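Local coordinates for protein glia-derived nexin (Homo sapiens, PDB 4DY0) that inhibits serine proteases such as thrombin, trypsin and urokinase, binds heparin, and promotes neurite extension by blocking thrombin, at residues 199-204 with 272-277. Residues are numbered along the deposited sequence; the frame is centred on the assembly and turned at random.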
loop_
_atom_site.group_PDB
_atom_site.type_symbol
_atom_site.label_atom_id
_atom_site.label_comp_id
_atom_site.label_asym_id
_atom_site.label_seq_id
_atom_site.Cartn_x
_atom_site.Cartn_y
_atom_site.Cartn_z
ATOM N N PRO A 199 1.688 10.382 21.640
ATOM C CA PRO A 199 1.739 9.163 22.440
ATOM C C PRO A 199 2.707 8.189 21.786
ATOM O O PRO A 199 2.611 7.937 20.582
ATOM C CB PRO A 199 0.311 8.607 22.342
ATOM C CG PRO A 199 -0.518 9.683 21.708
ATOM C CD PRO A 199 0.411 10.534 20.923
ATOM N N MET A 200 3.643 7.652 22.558
ATOM C CA MET A 200 4.584 6.697 21.992
ATOM C C MET A 200 4.700 5.402 22.784
ATOM O O MET A 200 4.809 5.415 24.010
ATOM C CB MET A 200 5.956 7.337 21.805
ATOM C CG MET A 200 5.962 8.444 20.773
ATOM S SD MET A 200 7.626 8.873 20.267
ATOM C CE MET A 200 7.319 10.354 19.302
ATOM N N LEU A 201 4.667 4.289 22.061
ATOM C CA LEU A 201 4.901 2.976 22.636
ATOM C C LEU A 201 6.379 2.836 22.965
ATOM O O LEU A 201 7.232 3.376 22.254
ATOM C CB LEU A 201 4.513 1.891 21.632
ATOM C CG LEU A 201 3.207 2.095 20.859
ATOM C CD1 LEU A 201 3.133 1.152 19.667
ATOM C CD2 LEU A 201 1.998 1.922 21.763
ATOM N N ALA A 202 6.681 2.108 24.037
ATOM C CA ALA A 202 8.067 1.843 24.413
ATOM C C ALA A 202 8.220 0.456 25.010
ATOM O O ALA A 202 7.407 0.029 25.823
ATOM C CB ALA A 202 8.562 2.886 25.397
ATOM N N GLN A 203 9.268 -0.244 24.599
ATOM C CA GLN A 203 9.622 -1.507 25.219
ATOM C C GLN A 203 11.093 -1.816 24.983
ATOM O O GLN A 203 11.668 -1.431 23.963
ATOM C CB GLN A 203 8.754 -2.641 24.677
ATOM C CG GLN A 203 9.249 -3.221 23.367
ATOM C CD GLN A 203 8.442 -4.421 22.928
ATOM O OE1 GLN A 203 8.823 -5.564 23.182
ATOM N NE2 GLN A 203 7.310 -4.168 22.278
ATOM N N LEU A 204 11.698 -2.505 25.941
ATOM C CA LEU A 204 13.065 -2.967 25.815
ATOM C C LEU A 204 12.993 -4.451 25.498
ATOM O O LEU A 204 12.458 -5.233 26.284
ATOM C CB LEU A 204 13.816 -2.751 27.127
ATOM C CG LEU A 204 15.337 -2.594 27.074
ATOM C CD1 LEU A 204 15.931 -2.730 28.474
ATOM C CD2 LEU A 204 15.964 -3.600 26.123
ATOM N N VAL A 272 12.985 0.374 22.089
ATOM C CA VAL A 272 12.193 0.873 20.972
ATOM C C VAL A 272 11.182 1.903 21.444
ATOM O O VAL A 272 10.482 1.692 22.431
ATOM C CB VAL A 272 11.437 -0.260 20.252
ATOM C CG1 VAL A 272 10.647 0.296 19.076
ATOM C CG2 VAL A 272 12.410 -1.336 19.786
ATOM N N ILE A 273 11.118 3.026 20.742
ATOM C CA ILE A 273 10.147 4.064 21.055
ATOM C C ILE A 273 9.478 4.517 19.760
ATOM O O ILE A 273 10.137 4.999 18.837
ATOM C CB ILE A 273 10.798 5.218 21.827
ATOM C CG1 ILE A 273 11.261 4.710 23.197
ATOM C CG2 ILE A 273 9.833 6.390 21.989
ATOM C CD1 ILE A 273 11.510 5.797 24.205
ATOM N N LEU A 274 8.163 4.334 19.706
ATOM C CA LEU A 274 7.414 4.341 18.454
ATOM C C LEU A 274 6.082 5.054 18.666
ATOM O O LEU A 274 5.384 4.778 19.639
ATOM C CB LEU A 274 7.143 2.891 18.050
ATOM C CG LEU A 274 6.854 2.485 16.609
ATOM C CD1 LEU A 274 6.082 1.183 16.612
ATOM C CD2 LEU A 274 6.072 3.552 15.878
ATOM N N PRO A 275 5.720 5.982 17.767
ATOM C CA PRO A 275 4.423 6.620 17.922
ATOM C C PRO A 275 3.290 5.604 17.921
ATOM O O PRO A 275 3.264 4.690 17.090
ATOM C CB PRO A 275 4.323 7.504 16.680
ATOM C CG PRO A 275 5.730 7.834 16.360
ATOM C CD PRO A 275 6.499 6.581 16.672
ATOM N N LYS A 276 2.376 5.750 18.869
ATOM C CA LYS A 276 1.126 5.015 18.832
ATOM C C LYS A 276 0.159 5.869 18.019
ATOM O O LYS A 276 -0.174 6.982 18.418
ATOM C CB LYS A 276 0.601 4.794 20.251
ATOM C CG LYS A 276 -0.915 4.708 20.349
ATOM C CD LYS A 276 -1.357 3.913 21.569
ATOM C CE LYS A 276 -2.865 3.970 21.722
ATOM N NZ LYS A 276 -3.437 2.614 21.916
ATOM N N PHE A 277 -0.270 5.369 16.865
ATOM C CA PHE A 277 -1.066 6.190 15.960
ATOM C C PHE A 277 -1.742 5.363 14.878
ATOM O O PHE A 277 -1.512 4.161 14.754
ATOM C CB PHE A 277 -0.177 7.235 15.287
ATOM C CG PHE A 277 0.650 6.683 14.159
ATOM C CD1 PHE A 277 1.679 5.781 14.411
ATOM C CD2 PHE A 277 0.396 7.056 12.845
ATOM C CE1 PHE A 277 2.442 5.265 13.374
ATOM C CE2 PHE A 277 1.152 6.544 11.800
ATOM C CZ PHE A 277 2.176 5.645 12.064
#
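The P275 ring meets the M200 side chain, with ring CG 4.2 Å from M200 CE; the two side chains lie side by side and point the same way. Near this end, P275 O lies in the plane of the F277 ring, at its edge. The backbones are joined by hydrogen bonds that include K276 N to P199 O at 2.8 Å, L274 N to L201 O at 2.9 Å and Q203 N to V272 O at 3.1 Å. The axes of strand 199-204 and strand 272-275 run at 156°, close to antiparallel, and L201–L274 and Q203–V272 form the hydrogen-bonded pairs. In the serpin fold these are the two middle strands of sheet C, with strand 184-189 beside one (K184 bonds to M200) and strand 351-353 beside the other (F352 and V354 bond to I273). Beyond K276 the chain enters the neighbouring sheet, where F277 bonds to V328.

M200 has CG anti to its carbonyl carbon (chi1 -66°), 3.7 Å from P275 CA. Its extended chain crosses I273 at about a right angle, with SD 3.7 Å from I273 CG2. An alanine here would remove CG, SD and CE, and would probably open a gap beside I273 CG2 and the P275 ring and lessen the packing against R186 and F188. I273 CG1 also meets A202 CB at 3.9 Å. On the opposite face, L201 CD2 packs 3.5 Å from K276 CB, while the K276 chain runs on, away from the contact, to a salt bridge between NZ and E330.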